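Long-range contact in lipoprotein (Streptococcus pneumoniae, PDB 3CX3), which binds zinc and probably serves as the extracellular solute-binding lipoprotein that delivers the metal to an ABC transporter: residues M11-F17 against A59-H65. Sequence-based numbering, arbitrary orientation.
Sequences MKIVTSF and ADVFVYH
Strands 12-15 and 61-64 are extended and pair in parallel, axes 4.7 Å apart at 24°. The pairs are I13-V61, V14-F62 and T15-V63. Backbone hydrogen bonds run V61 N-K12 O (3.1 Å), V14 N-V61 O (2.8 Å), V63 N-V14 O (2.8 Å) and, weakly, S16 N-V63 O (3.1 Å). D60 N-K12 O (2.9 Å) and K12 N-D60 OD2 (3.1 Å; D60 chi1 m) start the ladder. On one face I13 (m, t) sets CG1 3.5 Å from CB of V61 (t), beside T15 (chi1 -102°) and V63 (t). M11, a selenomethionine (chi1 -96°, chi2 t, chi3 m), brings SE 3.7 Å from V61 CG2. On the other, V14 (t) reaches A59 CB with CG2 (3.7 Å) and F62 CD1 with CG1 (3.6 Å); F62 has chi1 t, chi2 69°. S16 (-74/-62, chi1 p) leaves the strand and hydrogen-bonds through OG to E70 OE2. F17 (p, -60°), N-cap of helix 18-28, points its ring edge at H65 (t, 67°), CE1-CB 4.0 Å; its side chain is about 7 Å from the zinc, unligated. Sheet order 33-36, 12-15, 61-64, 86-89 (2-1-3-4) suits metal-receptor lobes; helix 18-28 covers T15 and V63.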
HETATM    1  N   MSE A  11       4.698 -20.866  11.820  1.00 63.19           N
HETATM    2  CA  MSE A  11       4.440 -21.096  10.397  1.00 60.74           C
HETATM    3  C   MSE A  11       5.314 -20.208   9.532  1.00 58.71           C
HETATM    4  O   MSE A  11       5.280 -18.985   9.678  1.00 58.48           O
HETATM    5  CB  MSE A  11       2.983 -20.801  10.043  1.00 60.94           C
HETATM    6  CG  MSE A  11       2.070 -22.002  10.034  1.00 62.17           C
HETATM    7 SE   MSE A  11       0.335 -21.570   9.225  1.00 64.84          SE
HETATM    8  CE  MSE A  11      -0.115 -19.916  10.166  1.00 62.95           C
ATOM      9  N   LYS A  12       6.076 -20.824   8.626  1.00 56.25           N
ATOM     10  CA  LYS A  12       6.907 -20.083   7.674  1.00 54.01           C
ATOM     11  C   LYS A  12       5.986 -19.375   6.668  1.00 51.79           C
ATOM     12  O   LYS A  12       5.194 -20.028   5.964  1.00 51.73           O
ATOM     13  CB  LYS A  12       7.892 -21.019   6.966  1.00 54.41           C
ATOM     14  CG  LYS A  12       9.059 -20.301   6.271  1.00 56.35           C
ATOM     15  CD  LYS A  12       9.997 -21.268   5.527  1.00 57.98           C
ATOM     16  CE  LYS A  12      11.139 -21.735   6.429  1.00 60.81           C
ATOM     17  NZ  LYS A  12      12.456 -21.889   5.700  1.00 61.41           N
ATOM     18  N   ILE A  13       6.087 -18.045   6.625  1.00 48.23           N
ATOM     19  CA  ILE A  13       5.148 -17.206   5.864  1.00 44.97           C
ATOM     20  C   ILE A  13       5.888 -16.217   4.959  1.00 43.27           C
ATOM     21  O   ILE A  13       6.669 -15.393   5.422  1.00 42.17           O
ATOM     22  CB  ILE A  13       4.128 -16.461   6.799  1.00 44.52           C
ATOM     23  CG1 ILE A  13       3.073 -17.429   7.343  1.00 43.43           C
ATOM     24  CG2 ILE A  13       3.465 -15.317   6.091  1.00 43.54           C
ATOM     25  CD1 ILE A  13       2.268 -16.871   8.511  1.00 40.91           C
ATOM     26  N   VAL A  14       5.637 -16.335   3.656  1.00 41.71           N
ATOM     27  CA  VAL A  14       6.180 -15.408   2.686  1.00 39.77           C
ATOM     28  C   VAL A  14       5.098 -14.403   2.278  1.00 39.28           C
ATOM     29  O   VAL A  14       3.889 -14.680   2.291  1.00 39.37           O
ATOM     30  CB  VAL A  14       6.867 -16.127   1.494  1.00 39.64           C
ATOM     31  CG1 VAL A  14       7.385 -15.127   0.469  1.00 39.32           C
ATOM     32  CG2 VAL A  14       8.041 -16.954   1.990  1.00 39.55           C
ATOM     33  N   THR A  15       5.571 -13.229   1.903  1.00 38.51           N
ATOM     34  CA  THR A  15       4.773 -12.029   1.880  1.00 37.36           C
ATOM     35  C   THR A  15       5.239 -11.177   0.720  1.00 36.50           C
ATOM     36  O   THR A  15       6.432 -11.135   0.438  1.00 36.66           O
ATOM     37  CB  THR A  15       4.941 -11.375   3.233  1.00 37.32           C
ATOM     38  OG1 THR A  15       3.771 -11.665   4.027  1.00 37.47           O
ATOM     39  CG2 THR A  15       5.213  -9.914   3.125  1.00 35.91           C
ATOM     40  N   SER A  16       4.314 -10.532   0.019  1.00 35.99           N
ATOM     41  CA  SER A  16       4.677  -9.914  -1.259  1.00 35.65           C
ATOM     42  C   SER A  16       5.497  -8.658  -1.069  1.00 35.92           C
ATOM     43  O   SER A  16       6.673  -8.615  -1.476  1.00 36.70           O
ATOM     44  CB  SER A  16       3.484  -9.701  -2.188  1.00 34.84           C
ATOM     45  OG  SER A  16       2.447  -8.976  -1.574  1.00 34.93           O
ATOM     46  N   PHE A  17       4.893  -7.664  -0.417  1.00 35.64           N
ATOM     47  CA  PHE A  17       5.540  -6.380  -0.165  1.00 35.10           C
ATOM     48  C   PHE A  17       5.087  -5.813   1.190  1.00 36.12           C
ATOM     49  O   PHE A  17       4.389  -6.515   1.919  1.00 36.54           O
ATOM     50  CB  PHE A  17       5.387  -5.435  -1.373  1.00 33.98           C
ATOM     51  CG  PHE A  17       4.083  -4.692  -1.439  1.00 30.45           C
ATOM     52  CD1 PHE A  17       2.854  -5.376  -1.526  1.00 29.37           C
ATOM     53  CD2 PHE A  17       4.083  -3.306  -1.483  1.00 25.63           C
ATOM     54  CE1 PHE A  17       1.634  -4.674  -1.609  1.00 25.31           C
ATOM     55  CE2 PHE A  17       2.895  -2.601  -1.556  1.00 27.43           C
ATOM     56  CZ  PHE A  17       1.647  -3.298  -1.634  1.00 24.77           C
ATOM     57  N   ALA A  59       7.523 -22.212   1.363  1.00 51.63           N
ATOM     58  CA  ALA A  59       6.862 -21.702   2.567  1.00 50.51           C
ATOM     59  C   ALA A  59       5.660 -22.565   2.946  1.00 49.78           C
ATOM     60  O   ALA A  59       5.254 -23.432   2.162  1.00 49.83           O
ATOM     61  CB  ALA A  59       6.419 -20.252   2.343  1.00 50.37           C
ATOM     62  N   ASP A  60       5.106 -22.339   4.143  1.00 48.60           N
ATOM     63  CA  ASP A  60       3.801 -22.908   4.525  1.00 47.67           C
ATOM     64  C   ASP A  60       2.647 -22.027   4.033  1.00 45.75           C
ATOM     65  O   ASP A  60       1.589 -22.519   3.661  1.00 45.34           O
ATOM     66  CB  ASP A  60       3.687 -23.037   6.046  1.00 48.52           C
ATOM     67  CG  ASP A  60       4.685 -24.016   6.631  1.00 49.93           C
ATOM     68  OD1 ASP A  60       4.508 -25.247   6.439  1.00 50.92           O
ATOM     69  OD2 ASP A  60       5.623 -23.543   7.314  1.00 50.25           O
ATOM     70  N   VAL A  61       2.861 -20.715   4.064  1.00 43.66           N
ATOM     71  CA  VAL A  61       1.828 -19.744   3.696  1.00 41.36           C
ATOM     72  C   VAL A  61       2.412 -18.630   2.844  1.00 39.98           C
ATOM     73  O   VAL A  61       3.473 -18.104   3.150  1.00 39.59           O
ATOM     74  CB  VAL A  61       1.138 -19.121   4.953  1.00 41.77           C
ATOM     75  CG1 VAL A  61       0.220 -17.957   4.566  1.00 39.37           C
ATOM     76  CG2 VAL A  61       0.385 -20.204   5.765  1.00 40.28           C
ATOM     77  N   PHE A  62       1.718 -18.277   1.765  1.00 38.36           N
ATOM     78  CA  PHE A  62       2.083 -17.091   1.017  1.00 36.77           C
ATOM     79  C   PHE A  62       0.938 -16.102   0.908  1.00 35.90           C
ATOM     80  O   PHE A  62      -0.190 -16.457   0.521  1.00 35.78           O
ATOM     81  CB  PHE A  62       2.633 -17.440  -0.359  1.00 36.91           C
ATOM     82  CG  PHE A  62       2.995 -16.232  -1.185  1.00 36.70           C
ATOM     83  CD1 PHE A  62       4.079 -15.420  -0.822  1.00 35.09           C
ATOM     84  CD2 PHE A  62       2.264 -15.906  -2.319  1.00 34.87           C
ATOM     85  CE1 PHE A  62       4.420 -14.314  -1.586  1.00 35.03           C
ATOM     86  CE2 PHE A  62       2.614 -14.792  -3.099  1.00 34.57           C
ATOM     87  CZ  PHE A  62       3.686 -13.999  -2.728  1.00 34.49           C
ATOM     88  N   VAL A  63       1.250 -14.853   1.247  1.00 34.71           N
ATOM     89  CA  VAL A  63       0.253 -13.790   1.332  1.00 33.56           C
ATOM     90  C   VAL A  63       0.584 -12.626   0.421  1.00 32.28           C
ATOM     91  O   VAL A  63       1.648 -12.005   0.570  1.00 32.43           O
ATOM     92  CB  VAL A  63       0.095 -13.264   2.786  1.00 33.93           C
ATOM     93  CG1 VAL A  63      -0.931 -12.168   2.852  1.00 33.63           C
ATOM     94  CG2 VAL A  63      -0.304 -14.384   3.721  1.00 33.46           C
ATOM     95  N   TYR A  64      -0.322 -12.343  -0.525  1.00 29.75           N
ATOM     96  CA  TYR A  64      -0.199 -11.156  -1.359  1.00 28.38           C
ATOM     97  C   TYR A  64      -1.397 -10.213  -1.177  1.00 27.52           C
ATOM     98  O   TYR A  64      -2.327 -10.529  -0.425  1.00 27.46           O
ATOM     99  CB  TYR A  64       0.113 -11.516  -2.842  1.00 28.55           C
ATOM    100  CG  TYR A  64      -1.032 -12.118  -3.595  1.00 28.56           C
ATOM    101  CD1 TYR A  64      -1.387 -13.443  -3.417  1.00 29.02           C
ATOM    102  CD2 TYR A  64      -1.777 -11.349  -4.481  1.00 31.62           C
ATOM    103  CE1 TYR A  64      -2.456 -13.985  -4.112  1.00 30.27           C
ATOM    104  CE2 TYR A  64      -2.847 -11.884  -5.175  1.00 30.76           C
ATOM    105  CZ  TYR A  64      -3.182 -13.202  -4.977  1.00 29.91           C
ATOM    106  OH  TYR A  64      -4.249 -13.738  -5.672  1.00 34.04           O
ATOM    107  N   HIS A  65      -1.357  -9.041  -1.818  1.00 26.70           N
ATOM    108  CA  HIS A  65      -2.418  -8.034  -1.668  1.00 25.90           C
ATOM    109  C   HIS A  65      -3.640  -8.389  -2.499  1.00 26.63           C
ATOM    110  O   HIS A  65      -4.714  -8.590  -1.936  1.00 24.82           O
ATOM    111  CB  HIS A  65      -1.890  -6.625  -1.984  1.00 25.66           C
ATOM    112  CG  HIS A  65      -2.938  -5.544  -2.028  1.00 25.38           C
ATOM    113  ND1 HIS A  65      -3.638  -5.124  -0.914  1.00 28.00           N
ATOM    114  CD2 HIS A  65      -3.352  -4.748  -3.047  1.00 23.87           C
ATOM    115  CE1 HIS A  65      -4.475  -4.152  -1.255  1.00 26.71           C
ATOM    116  NE2 HIS A  65      -4.305  -3.890  -2.539  1.00 26.09           N
TER